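Local coordinates for sarcolemmal membrane-associated protein (Homo sapiens, PDB 6AR0) that associates, as a whole protein whose FHA domain this is, with the STRIPAK core, forming a complex that dephosphorylates STK3 and inhibits Hippo signalling, at residues A4-T9 and I125-P130; I97-I102 and G132-L137; I28-S33 and N42-D47. All blocks are in the same frame, centred on the assembly; numbering follows the deposited sequence.

Contact 1: A4-T9 and I125-P130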
ATOM      1  N   ALA A   4      -7.562  14.816  -1.379  1.00 12.94           N
ATOM      2  CA  ALA A   4      -7.619  13.511  -2.041  1.00 10.76           C
ATOM      3  C   ALA A   4      -7.514  12.402  -1.001  1.00  9.81           C
ATOM      4  O   ALA A   4      -6.874  12.553   0.039  1.00 10.25           O
ATOM      5  CB  ALA A   4      -6.486  13.361  -3.059  1.00 11.82           C
ATOM      6  N   LEU A   5      -8.128  11.265  -1.304  1.00  8.91           N
ATOM      7  CA  LEU A   5      -8.318  10.217  -0.314  1.00  8.24           C
ATOM      8  C   LEU A   5      -8.102   8.847  -0.944  1.00  7.44           C
ATOM      9  O   LEU A   5      -8.618   8.560  -2.032  1.00  7.60           O
ATOM     10  CB  LEU A   5      -9.753  10.279   0.241  1.00  8.70           C
ATOM     11  CG  LEU A   5     -10.249   9.139   1.129  1.00  8.59           C
ATOM     12  CD1 LEU A   5      -9.441   9.045   2.417  1.00  9.66           C
ATOM     13  CD2 LEU A   5     -11.724   9.310   1.431  1.00 11.54           C
ATOM     14  N   ALA A   6      -7.373   7.997  -0.226  1.00  7.12           N
ATOM     15  CA  ALA A   6      -7.262   6.574  -0.524  1.00  6.74           C
ATOM     16  C   ALA A   6      -7.831   5.793   0.647  1.00  7.92           C
ATOM     17  O   ALA A   6      -7.382   5.963   1.788  1.00  8.55           O
ATOM     18  CB  ALA A   6      -5.805   6.164  -0.719  1.00  7.72           C
ATOM     19  N   ILE A   7      -8.805   4.932   0.370  1.00  6.84           N
ATOM     20  CA  ILE A   7      -9.358   4.034   1.374  1.00  7.30           C
ATOM     21  C   ILE A   7      -8.788   2.648   1.133  1.00  6.94           C
ATOM     22  O   ILE A   7      -8.920   2.103   0.035  1.00  8.34           O
ATOM     23  CB  ILE A   7     -10.894   4.001   1.322  1.00  8.17           C
ATOM     24  CG1 ILE A   7     -11.477   5.392   1.626  1.00  9.29           C
ATOM     25  CG2 ILE A   7     -11.428   2.952   2.302  1.00  8.79           C
ATOM     26  CD1 ILE A   7     -12.997   5.464   1.591  1.00 11.00           C
ATOM     27  N   PHE A   8      -8.140   2.095   2.154  1.00  7.30           N
ATOM     28  CA  PHE A   8      -7.573   0.748   2.113  1.00  7.50           C
ATOM     29  C   PHE A   8      -8.470  -0.179   2.922  1.00  7.55           C
ATOM     30  O   PHE A   8      -8.673   0.056   4.113  1.00  8.62           O
ATOM     31  CB  PHE A   8      -6.192   0.705   2.780  1.00  8.12           C
ATOM     32  CG  PHE A   8      -5.090   1.429   2.046  1.00  8.55           C
ATOM     33  CD1 PHE A   8      -4.103   0.713   1.410  1.00 10.67           C
ATOM     34  CD2 PHE A   8      -4.988   2.815   2.064  1.00  8.94           C
ATOM     35  CE1 PHE A   8      -3.059   1.355   0.772  1.00 13.61           C
ATOM     36  CE2 PHE A   8      -3.935   3.470   1.425  1.00 10.41           C
ATOM     37  CZ  PHE A   8      -2.974   2.732   0.789  1.00 12.14           C
ATOM     38  N   THR A   9      -8.998  -1.234   2.290  1.00  7.88           N
ATOM     39  CA  THR A   9      -9.794  -2.233   2.990  1.00  8.44           C
ATOM     40  C   THR A   9      -9.122  -3.592   2.895  1.00  8.34           C
ATOM     41  O   THR A   9      -8.549  -3.957   1.865  1.00 10.93           O
ATOM     42  CB  THR A   9     -11.221  -2.310   2.439  1.00  9.86           C
ATOM     43  OG1 THR A   9     -11.203  -2.503   1.032  1.00 15.68           O
ATOM     44  CG2 THR A   9     -11.951  -1.029   2.738  1.00 14.47           C
ATOM     45  N   ILE A 125      -7.980  -0.843  -2.795  1.00  8.08           N
ATOM     46  CA  ILE A 125      -7.810   0.602  -2.653  1.00  8.63           C
ATOM     47  C   ILE A 125      -8.892   1.291  -3.476  1.00  9.72           C
ATOM     48  O   ILE A 125      -9.092   0.964  -4.650  1.00 12.17           O
ATOM     49  CB  ILE A 125      -6.378   1.071  -3.003  1.00  9.81           C
ATOM     50  CG1 ILE A 125      -6.068   2.468  -2.441  1.00 10.10           C
ATOM     51  CG2 ILE A 125      -6.108   0.968  -4.505  1.00 12.14           C
ATOM     52  CD1 ILE A 125      -4.583   2.878  -2.480  1.00 11.36           C
ATOM     53  N   LYS A 126      -9.597   2.225  -2.848  1.00  8.15           N
ATOM     54  CA  LYS A 126     -10.562   3.091  -3.513  1.00  8.74           C
ATOM     55  C   LYS A 126     -10.046   4.516  -3.415  1.00  8.22           C
ATOM     56  O   LYS A 126      -9.505   4.911  -2.379  1.00  9.51           O
ATOM     57  CB  LYS A 126     -11.942   2.964  -2.870  1.00 10.61           C
ATOM     58  CG  LYS A 126     -12.534   1.567  -3.020  1.00 12.76           C
ATOM     59  CD  LYS A 126     -12.919   1.260  -4.469  1.00 18.35           C
ATOM     60  CE  LYS A 126     -13.500  -0.131  -4.624  1.00 29.67           C
ATOM     61  NZ  LYS A 126     -14.946  -0.160  -4.267  1.00 35.94           N
ATOM     62  N   LEU A 127     -10.141   5.252  -4.510  1.00  7.73           N
ATOM     63  CA  LEU A 127      -9.424   6.506  -4.663  1.00  7.91           C
ATOM     64  C   LEU A 127     -10.397   7.612  -5.033  1.00  8.06           C
ATOM     65  O   LEU A 127     -11.252   7.428  -5.905  1.00  8.80           O
ATOM     66  CB  LEU A 127      -8.378   6.391  -5.774  1.00  8.32           C
ATOM     67  CG  LEU A 127      -7.330   5.300  -5.545  1.00  8.10           C
ATOM     68  CD1 LEU A 127      -6.491   5.114  -6.805  1.00  9.22           C
ATOM     69  CD2 LEU A 127      -6.448   5.650  -4.347  1.00  8.10           C
ATOM     70  N   PHE A 128     -10.247   8.760  -4.377  1.00  7.64           N
ATOM     71  CA  PHE A 128     -11.155   9.889  -4.549  1.00  8.71           C
ATOM     72  C   PHE A 128     -10.364  11.173  -4.733  1.00  8.71           C
ATOM     73  O   PHE A 128      -9.416  11.444  -3.986  1.00  8.57           O
ATOM     74  CB  PHE A 128     -12.111  10.005  -3.355  1.00  9.38           C
ATOM     75  CG  PHE A 128     -12.856   8.742  -3.108  1.00  9.62           C
ATOM     76  CD1 PHE A 128     -14.034   8.459  -3.776  1.00 11.76           C
ATOM     77  CD2 PHE A 128     -12.321   7.783  -2.274  1.00  9.83           C
ATOM     78  CE1 PHE A 128     -14.673   7.243  -3.583  1.00 13.30           C
ATOM     79  CE2 PHE A 128     -12.968   6.581  -2.073  1.00 13.01           C
ATOM     80  CZ  PHE A 128     -14.151   6.313  -2.726  1.00 13.82           C
ATOM     81  N   LEU A 129     -10.784  11.960  -5.727  1.00 10.65           N
ATOM     82  CA  LEU A 129     -10.205  13.254  -5.993  1.00 11.23           C
ATOM     83  C   LEU A 129     -10.509  14.216  -4.844  1.00 11.77           C
ATOM     84  O   LEU A 129     -11.418  13.982  -4.046  1.00 11.72           O
ATOM     85  CB  LEU A 129     -10.788  13.802  -7.295  1.00 13.78           C
ATOM     86  CG  LEU A 129     -10.676  12.912  -8.539  1.00 16.18           C
ATOM     87  CD1 LEU A 129     -11.406  13.527  -9.715  1.00 21.06           C
ATOM     88  CD2 LEU A 129      -9.222  12.647  -8.890  1.00 18.27           C
ATOM     89  N   PRO A 130      -9.774  15.326  -4.753  1.00 13.52           N
ATOM     90  CA  PRO A 130     -10.038  16.274  -3.658  1.00 15.23           C
ATOM     91  C   PRO A 130     -11.467  16.751  -3.600  1.00 15.49           C
ATOM     92  O   PRO A 130     -11.971  17.019  -2.502  1.00 18.88           O
ATOM     93  CB  PRO A 130      -9.067  17.423  -3.944  1.00 16.39           C
ATOM     94  CG  PRO A 130      -7.942  16.764  -4.642  1.00 16.21           C
ATOM     95  CD  PRO A 130      -8.559  15.682  -5.496  1.00 14.82           C
TER

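Contact 2: I97-I102 and G132-L137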
ATOM      1  N   ILE A  97      -2.099   3.892 -10.067  1.00  6.57           N
ATOM      2  CA  ILE A  97      -3.137   3.077  -9.458  1.00  7.07           C
ATOM      3  C   ILE A  97      -4.503   3.691  -9.749  1.00  6.75           C
ATOM      4  O   ILE A  97      -4.659   4.920  -9.860  1.00  7.45           O
ATOM      5  CB  ILE A  97      -2.918   2.847  -7.946  1.00  6.73           C
ATOM      6  CG1 ILE A  97      -2.657   4.171  -7.219  1.00  7.46           C
ATOM      7  CG2 ILE A  97      -1.757   1.876  -7.737  1.00  7.65           C
ATOM      8  CD1 ILE A  97      -2.694   4.060  -5.685  1.00  8.19           C
ATOM      9  N   LEU A  98      -5.497   2.812  -9.895  1.00  7.29           N
ATOM     10  CA  LEU A  98      -6.861   3.185 -10.232  1.00  7.76           C
ATOM     11  C   LEU A  98      -7.780   2.661  -9.141  1.00  7.98           C
ATOM     12  O   LEU A  98      -7.438   1.735  -8.389  1.00  8.44           O
ATOM     13  CB  LEU A  98      -7.273   2.615 -11.591  1.00  9.22           C
ATOM     14  CG  LEU A  98      -6.470   3.062 -12.821  1.00 11.41           C
ATOM     15  CD1 LEU A  98      -7.108   2.480 -14.052  1.00 12.71           C
ATOM     16  CD2 LEU A  98      -6.318   4.558 -12.959  1.00 13.68           C
ATOM     17  N   SER A  99      -8.950   3.262  -9.037  1.00  8.56           N
ATOM     18  CA  SER A  99      -9.858   2.884  -7.970  1.00  8.41           C
ATOM     19  C   SER A  99     -10.387   1.477  -8.214  1.00  8.48           C
ATOM     20  O   SER A  99     -10.876   1.169  -9.302  1.00 10.99           O
ATOM     21  CB  SER A  99     -11.008   3.883  -7.885  1.00 10.34           C
ATOM     22  OG  SER A  99     -11.632   3.740  -6.630  1.00  9.90           O
ATOM     23  N   GLY A 100     -10.277   0.624  -7.199  1.00  8.42           N
ATOM     24  CA  GLY A 100     -10.611  -0.785  -7.310  1.00 10.63           C
ATOM     25  C   GLY A 100      -9.432  -1.725  -7.441  1.00  9.19           C
ATOM     26  O   GLY A 100      -9.626  -2.952  -7.437  1.00 10.30           O
ATOM     27  N   ASP A 101      -8.225  -1.196  -7.551  1.00  7.87           N
ATOM     28  CA  ASP A 101      -7.051  -2.045  -7.602  1.00  7.65           C
ATOM     29  C   ASP A 101      -6.892  -2.834  -6.303  1.00  7.27           C
ATOM     30  O   ASP A 101      -7.288  -2.404  -5.214  1.00  8.84           O
ATOM     31  CB  ASP A 101      -5.786  -1.219  -7.818  1.00  7.28           C
ATOM     32  CG  ASP A 101      -5.585  -0.759  -9.241  1.00  7.15           C
ATOM     33  OD1 ASP A 101      -6.276  -1.247 -10.160  1.00  8.71           O
ATOM     34  OD2 ASP A 101      -4.686   0.103  -9.425  1.00  7.77           O
ATOM     35  N   ILE A 102      -6.277  -4.000  -6.438  1.00  7.85           N
ATOM     36  CA  ILE A 102      -5.849  -4.812  -5.304  1.00  7.95           C
ATOM     37  C   ILE A 102      -4.350  -4.587  -5.138  1.00  7.38           C
ATOM     38  O   ILE A 102      -3.563  -4.884  -6.039  1.00  8.54           O
ATOM     39  CB  ILE A 102      -6.158  -6.300  -5.519  1.00  9.50           C
ATOM     40  CG1 ILE A 102      -7.657  -6.512  -5.768  1.00 12.20           C
ATOM     41  CG2 ILE A 102      -5.656  -7.116  -4.334  1.00 11.58           C
ATOM     42  CD1 ILE A 102      -8.543  -5.992  -4.674  1.00 19.38           C
ATOM     43  N   GLY A 132     -14.048  15.045  -4.070  1.00 14.12           N
ATOM     44  CA  GLY A 132     -14.875  13.956  -3.615  1.00 14.61           C
ATOM     45  C   GLY A 132     -15.251  12.952  -4.691  1.00 14.38           C
ATOM     46  O   GLY A 132     -15.687  11.844  -4.360  1.00 16.85           O
ATOM     47  N   MET A 133     -15.117  13.307  -5.963  1.00 15.07           N
ATOM     48  CA  MET A 133     -15.455  12.365  -7.021  1.00 15.84           C
ATOM     49  C   MET A 133     -14.477  11.199  -7.033  1.00 14.48           C
ATOM     50  O   MET A 133     -13.281  11.371  -6.816  1.00 12.79           O
ATOM     51  CB  MET A 133     -15.422  13.069  -8.374  1.00 18.46           C
ATOM     52  CG  MET A 133     -16.452  14.169  -8.525  1.00 25.80           C
ATOM     53  SD  MET A 133     -18.163  13.594  -8.413  1.00 33.22           S
ATOM     54  CE  MET A 133     -19.027  15.077  -8.913  1.00 36.12           C
ATOM     55  N   GLU A 134     -14.989  10.006  -7.308  1.00 14.27           N
ATOM     56  CA  GLU A 134     -14.111   8.853  -7.421  1.00 13.22           C
ATOM     57  C   GLU A 134     -13.183   9.027  -8.614  1.00 13.15           C
ATOM     58  O   GLU A 134     -13.573   9.566  -9.655  1.00 15.91           O
ATOM     59  CB  GLU A 134     -14.917   7.564  -7.554  1.00 14.50           C
ATOM     60  CG  GLU A 134     -14.062   6.326  -7.429  1.00 13.18           C
ATOM     61  CD  GLU A 134     -14.862   5.071  -7.202  1.00 13.97           C
ATOM     62  OE1 GLU A 134     -16.112   5.107  -7.286  1.00 17.44           O
ATOM     63  OE2 GLU A 134     -14.230   4.032  -6.945  1.00 13.79           O
ATOM     64  N   ALA A 135     -11.942   8.584  -8.442  1.00 11.74           N
ATOM     65  CA  ALA A 135     -10.922   8.650  -9.482  1.00 12.34           C
ATOM     66  C   ALA A 135     -11.240   7.675 -10.610  1.00 13.20           C
ATOM     67  O   ALA A 135     -12.197   6.905 -10.546  1.00 13.53           O
ATOM     68  CB  ALA A 135      -9.563   8.306  -8.887  1.00 16.61           C
ATOM     69  N   ARG A 136     -10.407   7.693 -11.651  1.00 13.43           N
ATOM     70  CA  ARG A 136     -10.549   6.733 -12.738  1.00 14.49           C
ATOM     71  C   ARG A 136     -10.617   5.315 -12.168  1.00 13.59           C
ATOM     72  O   ARG A 136      -9.863   4.953 -11.255  1.00 12.18           O
ATOM     73  CB  ARG A 136      -9.366   6.878 -13.695  1.00 15.13           C
ATOM     74  CG  ARG A 136      -9.545   6.191 -15.033  1.00 17.30           C
ATOM     75  CD  ARG A 136     -10.384   7.014 -16.009  1.00 19.18           C
ATOM     76  NE  ARG A 136      -9.816   8.350 -16.238  1.00 20.83           N
ATOM     77  CZ  ARG A 136     -10.285   9.487 -15.724  1.00 20.48           C
ATOM     78  NH1 ARG A 136     -11.388   9.513 -14.983  1.00 24.29           N
ATOM     79  NH2 ARG A 136      -9.660  10.626 -15.979  1.00 28.63           N
ATOM     80  N   LEU A 137     -11.588   4.548 -12.653  1.00 14.73           N
ATOM     81  CA  LEU A 137     -11.821   3.171 -12.243  1.00 14.45           C
ATOM     82  C   LEU A 137     -10.969   2.163 -13.002  1.00 14.71           C
ATOM     83  O   LEU A 137     -10.779   2.259 -14.223  1.00 16.02           O
ATOM     84  CB  LEU A 137     -13.282   2.799 -12.473  1.00 16.05           C
ATOM     85  CG  LEU A 137     -14.318   3.804 -11.982  1.00 16.57           C
ATOM     86  CD1 LEU A 137     -15.704   3.303 -12.297  1.00 20.12           C
ATOM     87  CD2 LEU A 137     -14.174   4.065 -10.502  1.00 17.77           C
TER

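Contact 3: I28-S33 and N42-D47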
ATOM      1  N   ILE A  28       2.379   9.664   1.172  1.00  8.58           N
ATOM      2  CA  ILE A  28       2.309   8.906   2.413  1.00  8.98           C
ATOM      3  C   ILE A  28       3.187   7.664   2.303  1.00  7.72           C
ATOM      4  O   ILE A  28       3.096   6.906   1.329  1.00  8.42           O
ATOM      5  CB  ILE A  28       0.847   8.542   2.736  1.00  9.70           C
ATOM      6  CG1 ILE A  28       0.022   9.815   3.004  1.00 12.75           C
ATOM      7  CG2 ILE A  28       0.764   7.587   3.926  1.00 13.29           C
ATOM      8  CD1 ILE A  28       0.484  10.654   4.192  1.00 21.03           C
ATOM      9  N   LYS A  29       4.022   7.458   3.318  1.00  9.11           N
ATOM     10  CA  LYS A  29       4.846   6.267   3.397  1.00  9.07           C
ATOM     11  C   LYS A  29       3.994   5.055   3.756  1.00 10.42           C
ATOM     12  O   LYS A  29       3.094   5.121   4.606  1.00 11.68           O
ATOM     13  CB  LYS A  29       5.928   6.450   4.456  1.00 11.92           C
ATOM     14  CG  LYS A  29       7.020   5.392   4.363  1.00 15.45           C
ATOM     15  CD  LYS A  29       8.278   5.796   5.107  1.00 20.69           C
ATOM     16  CE  LYS A  29       8.162   5.427   6.560  1.00 25.34           C
ATOM     17  NZ  LYS A  29       9.416   5.763   7.285  1.00 22.73           N
ATOM     18  N   ILE A  30       4.267   3.954   3.073  1.00  8.54           N
ATOM     19  CA  ILE A  30       3.768   2.632   3.429  1.00  7.95           C
ATOM     20  C   ILE A  30       4.920   1.873   4.058  1.00  8.02           C
ATOM     21  O   ILE A  30       6.021   1.837   3.496  1.00  8.83           O
ATOM     22  CB  ILE A  30       3.268   1.901   2.176  1.00  8.14           C
ATOM     23  CG1 ILE A  30       2.073   2.660   1.582  1.00  9.66           C
ATOM     24  CG2 ILE A  30       2.901   0.461   2.501  1.00  9.22           C
ATOM     25  CD1 ILE A  30       1.952   2.571   0.095  1.00 10.08           C
ATOM     26  N   GLY A  31       4.692   1.281   5.225  1.00  8.12           N
ATOM     27  CA  GLY A  31       5.779   0.566   5.859  1.00  9.74           C
ATOM     28  C   GLY A  31       5.337  -0.138   7.120  1.00  8.36           C
ATOM     29  O   GLY A  31       4.193  -0.023   7.573  1.00  8.78           O
ATOM     30  N   ARG A  32       6.288  -0.859   7.695  1.00  9.33           N
ATOM     31  CA  ARG A  32       6.055  -1.654   8.891  1.00  9.60           C
ATOM     32  C   ARG A  32       5.982  -0.774  10.132  1.00 10.36           C
ATOM     33  O   ARG A  32       6.719   0.212  10.253  1.00 11.84           O
ATOM     34  CB  ARG A  32       7.211  -2.643   9.056  1.00 11.84           C
ATOM     35  CG  ARG A  32       6.971  -3.701  10.109  1.00 12.25           C
ATOM     36  CD  ARG A  32       8.099  -4.696  10.176  1.00 14.55           C
ATOM     37  NE  ARG A  32       9.292  -4.113  10.791  1.00 18.53           N
ATOM     38  CZ  ARG A  32      10.412  -3.781  10.152  1.00 16.91           C
ATOM     39  NH1 ARG A  32      10.560  -3.976   8.849  1.00 17.39           N
ATOM     40  NH2 ARG A  32      11.417  -3.252  10.838  1.00 22.17           N
ATOM     41  N   SER A  33       5.120  -1.164  11.067  1.00  9.74           N
ATOM     42  CA  SER A  33       5.032  -0.507  12.361  1.00  9.98           C
ATOM     43  C   SER A  33       6.369  -0.582  13.087  1.00 12.99           C
ATOM     44  O   SER A  33       6.954  -1.661  13.219  1.00 13.87           O
ATOM     45  CB  SER A  33       3.962  -1.221  13.178  1.00 11.79           C
ATOM     46  OG  SER A  33       3.872  -0.669  14.467  1.00 12.49           O
ATOM     47  N   ASN A  42      -5.452   7.066   9.704  1.00 14.31           N
ATOM     48  CA  ASN A  42      -5.085   7.979   8.636  1.00 14.75           C
ATOM     49  C   ASN A  42      -3.743   7.662   8.016  1.00 13.83           C
ATOM     50  O   ASN A  42      -3.201   8.516   7.303  1.00 15.92           O
ATOM     51  CB  ASN A  42      -5.120   9.432   9.116  1.00 17.82           C
ATOM     52  CG  ASN A  42      -4.009   9.752  10.086  1.00 17.97           C
ATOM     53  OD1 ASN A  42      -3.437   8.857  10.709  1.00 22.01           O
ATOM     54  ND2 ASN A  42      -3.699  11.038  10.227  1.00 23.71           N
ATOM     55  N   ASN A  43      -3.202   6.457   8.234  1.00 12.51           N
ATOM     56  CA  ASN A  43      -1.915   6.142   7.644  1.00 11.87           C
ATOM     57  C   ASN A  43      -1.909   4.747   7.040  1.00 10.38           C
ATOM     58  O   ASN A  43      -2.892   3.990   7.117  1.00  9.83           O
ATOM     59  CB  ASN A  43      -0.753   6.411   8.615  1.00 12.41           C
ATOM     60  CG  ASN A  43      -0.646   5.399   9.750  1.00 11.82           C
ATOM     61  OD1 ASN A  43      -0.936   4.208   9.597  1.00 10.68           O
ATOM     62  ND2 ASN A  43      -0.167   5.869  10.899  1.00 13.11           N
ATOM     63  N   ALA A  44      -0.789   4.451   6.392  1.00  8.29           N
ATOM     64  CA  ALA A  44      -0.547   3.186   5.729  1.00  8.14           C
ATOM     65  C   ALA A  44       0.637   2.479   6.373  1.00  7.19           C
ATOM     66  O   ALA A  44       1.480   1.888   5.699  1.00  8.61           O
ATOM     67  CB  ALA A  44      -0.387   3.377   4.223  1.00  9.36           C
ATOM     68  N   THR A  45       0.683   2.542   7.699  1.00  7.96           N
ATOM     69  CA  THR A  45       1.655   1.820   8.505  1.00  8.20           C
ATOM     70  C   THR A  45       0.981   0.572   9.057  1.00  8.22           C
ATOM     71  O   THR A  45      -0.120   0.648   9.618  1.00  8.39           O
ATOM     72  CB  THR A  45       2.168   2.698   9.644  1.00  8.43           C
ATOM     73  OG1 THR A  45       2.779   3.862   9.084  1.00 10.21           O
ATOM     74  CG2 THR A  45       3.179   1.953  10.511  1.00  9.65           C
ATOM     75  N   PHE A  46       1.622  -0.581   8.881  1.00  7.81           N
ATOM     76  CA  PHE A  46       1.001  -1.861   9.196  1.00  8.00           C
ATOM     77  C   PHE A  46       1.866  -2.678  10.143  1.00  9.01           C
ATOM     78  O   PHE A  46       3.084  -2.801   9.946  1.00  9.13           O
ATOM     79  CB  PHE A  46       0.739  -2.684   7.927  1.00  9.27           C
ATOM     80  CG  PHE A  46      -0.175  -2.000   6.946  1.00  7.87           C
ATOM     81  CD1 PHE A  46      -1.561  -2.074   7.075  1.00  9.01           C
ATOM     82  CD2 PHE A  46       0.350  -1.259   5.900  1.00  7.96           C
ATOM     83  CE1 PHE A  46      -2.385  -1.424   6.178  1.00  8.84           C
ATOM     84  CE2 PHE A  46      -0.484  -0.603   5.016  1.00  8.59           C
ATOM     85  CZ  PHE A  46      -1.849  -0.697   5.154  1.00  8.78           C
ATOM     86  N   ASP A  47       1.232  -3.245  11.154  1.00  9.56           N
ATOM     87  CA  ASP A  47       1.874  -4.239  12.005  1.00 10.41           C
ATOM     88  C   ASP A  47       1.835  -5.542  11.218  1.00 10.01           C
ATOM     89  O   ASP A  47       0.825  -6.258  11.209  1.00 12.32           O
ATOM     90  CB  ASP A  47       1.116  -4.329  13.320  1.00 11.35           C
ATOM     91  CG  ASP A  47       1.700  -5.328  14.265  1.00 14.16           C
ATOM     92  OD1 ASP A  47       2.760  -5.919  13.940  1.00 14.76           O
ATOM     93  OD2 ASP A  47       1.099  -5.505  15.344  1.00 16.51           O
TER
HETATM   94  O   HOH W   1       1.946   5.546   6.929  1.00 10.09           O

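Contact 1: A4-T9 and I125-P130
The F8 ring carries I125 CD1 over one face, a CH-pi contact with CD1 4.0 Å from the ring centroid and 25° off the normal, displaced toward CZ. The F128 ring is met obliquely by two groups: I7 CD1 reaches its CE2 at 3.8 Å, and the backbone oxygen L5 O lies near its CD2. L5 runs beside this ring in the same direction, with the two CD2 atoms touching. These side chains sit on a ladder between antiparallel strands that joins the first strand of the FHA beta sandwich to its last. L5 and F128 exchange two backbone bonds, as do I7 and K126; the straightest is I7 N to K126 O, 2.8 Å with 169° at the hydrogen. A6, F8, I125 and L127 share the buried face, L5, I7, K126 and F128 the partly exposed one. I125 has CG1 anti to its backbone N (chi1 -162°), which swings CD1 in between F8 and A6 CB, the latter 3.9 Å away. An alanine here, lacking CG1, CG2 and CD1, would probably lose the CH-pi contact on F8 and the packing on A6. L127 CD2 packs on A6 CB at 3.7 Å, and the P130 ring lies against A4.

Contact 2: I97-I102 and G132-L137
The backbones of S99 and L137 approach to 4.7 Å between their CA atoms and meet in a single bridge, not a ladder. The first partner is a type II beta turn, L98 to D101, between two strands of the FHA beta sandwich; the second is the C-terminal tail that follows the last strand and runs past this turn. The turn is closed by D101 N bonding to L98 O, and G100 takes its third position with a positive phi (102°), where a CB would collide with the carbonyl oxygen of S99. D101 OD2 also accepts from L98 N, met from above the carboxylate plane at 2.9 Å, while OD1 turns to the side-chain amide of N81.

Across the contact, S99 N donates to R136 O at 2.9 Å, a nearly straight bond (164° at the hydrogen) that arrives in the carbonyl plane. L98 lies alongside R136 and points the same way, its CD2 3.9 Å from R136 CB, while its CD1 leans on the carbonyl of L137. L137 CD2 also reaches S99 CB. S99 OG, anti to its own backbone N (chi1 -162°), is gripped twice: it accepts from L127 N and donates to the extended side chain of E134. Donation from S99 OG to the carboxylate would probably stabilise the charged form of E134. The bond is short, 2.6 Å from S99 OG to E134 OE2, and uses the anti lone pair of OE2, away from the other oxygen.

Contact 3: I28-S33 and N42-D47
Three bonds grip one ordered water at the N-terminal end of the parallel pair. It donates to K29 O at 2.6 Å, accepts from A44 N at 3.0 Å, and is bonded to T45 OG1. The water thus bridges the backbones where they do not bond directly. Further along, the strands run parallel, 2° apart, and bond directly: G31 N to A44 O is weak at 3.3 Å, but F46 N meets G31 O at 2.9 Å, nearly along the C=O axis. S33 N then reaches F46 O at 2.8 Å from above the carbonyl plane. N43 OD1 accepts from T45 N, an Asx turn, and also from A40 N.

On the buried side, I30 CG1 packs on A44 CB at 3.7 Å, and I30 CG2 comes to the edge of the F46 ring, near its plane. With T45 OG1 beside the backbone N (chi1 -60°), the methyl CG2 stands anti to that N, passes G31, which has no side chain, and touches S33 CA at 3.6 Å. R32 CB points away from the partner strand, and the chain, bent at chi3, brings NH1 to L51 O. This parallel pair forms an edge of the mixed sheet of an FHA beta sandwich, and G31-R32 matches the family's Gly-Arg signature, whose arginine in relatives lies at the phosphothreonine-binding surface.

How the contacts relate
From the N terminus, 4-9 opens contact 1, which waits for its partner until 125-130. Within that span, 28-33 and 42-47 close contact 3, a short local loop at the edge of the mixed sheet. Next, 97-102 opens contact 2 before contact 1 has closed, and 132-137 completes it afterwards, so contacts 1 and 2 cross. Their centres are about 7 Å apart, and probable backbone hydrogen bonds join G100 N to I125 O and A135 N to L127 O. Contact 3 lies across the chain's centre from contact 2. Contact 1 pairs the first and last strands of the antiparallel sheet; contact 2 fastens the C-terminal tail to the turn leading from strand 95-97 of the mixed sheet into strand 102-105.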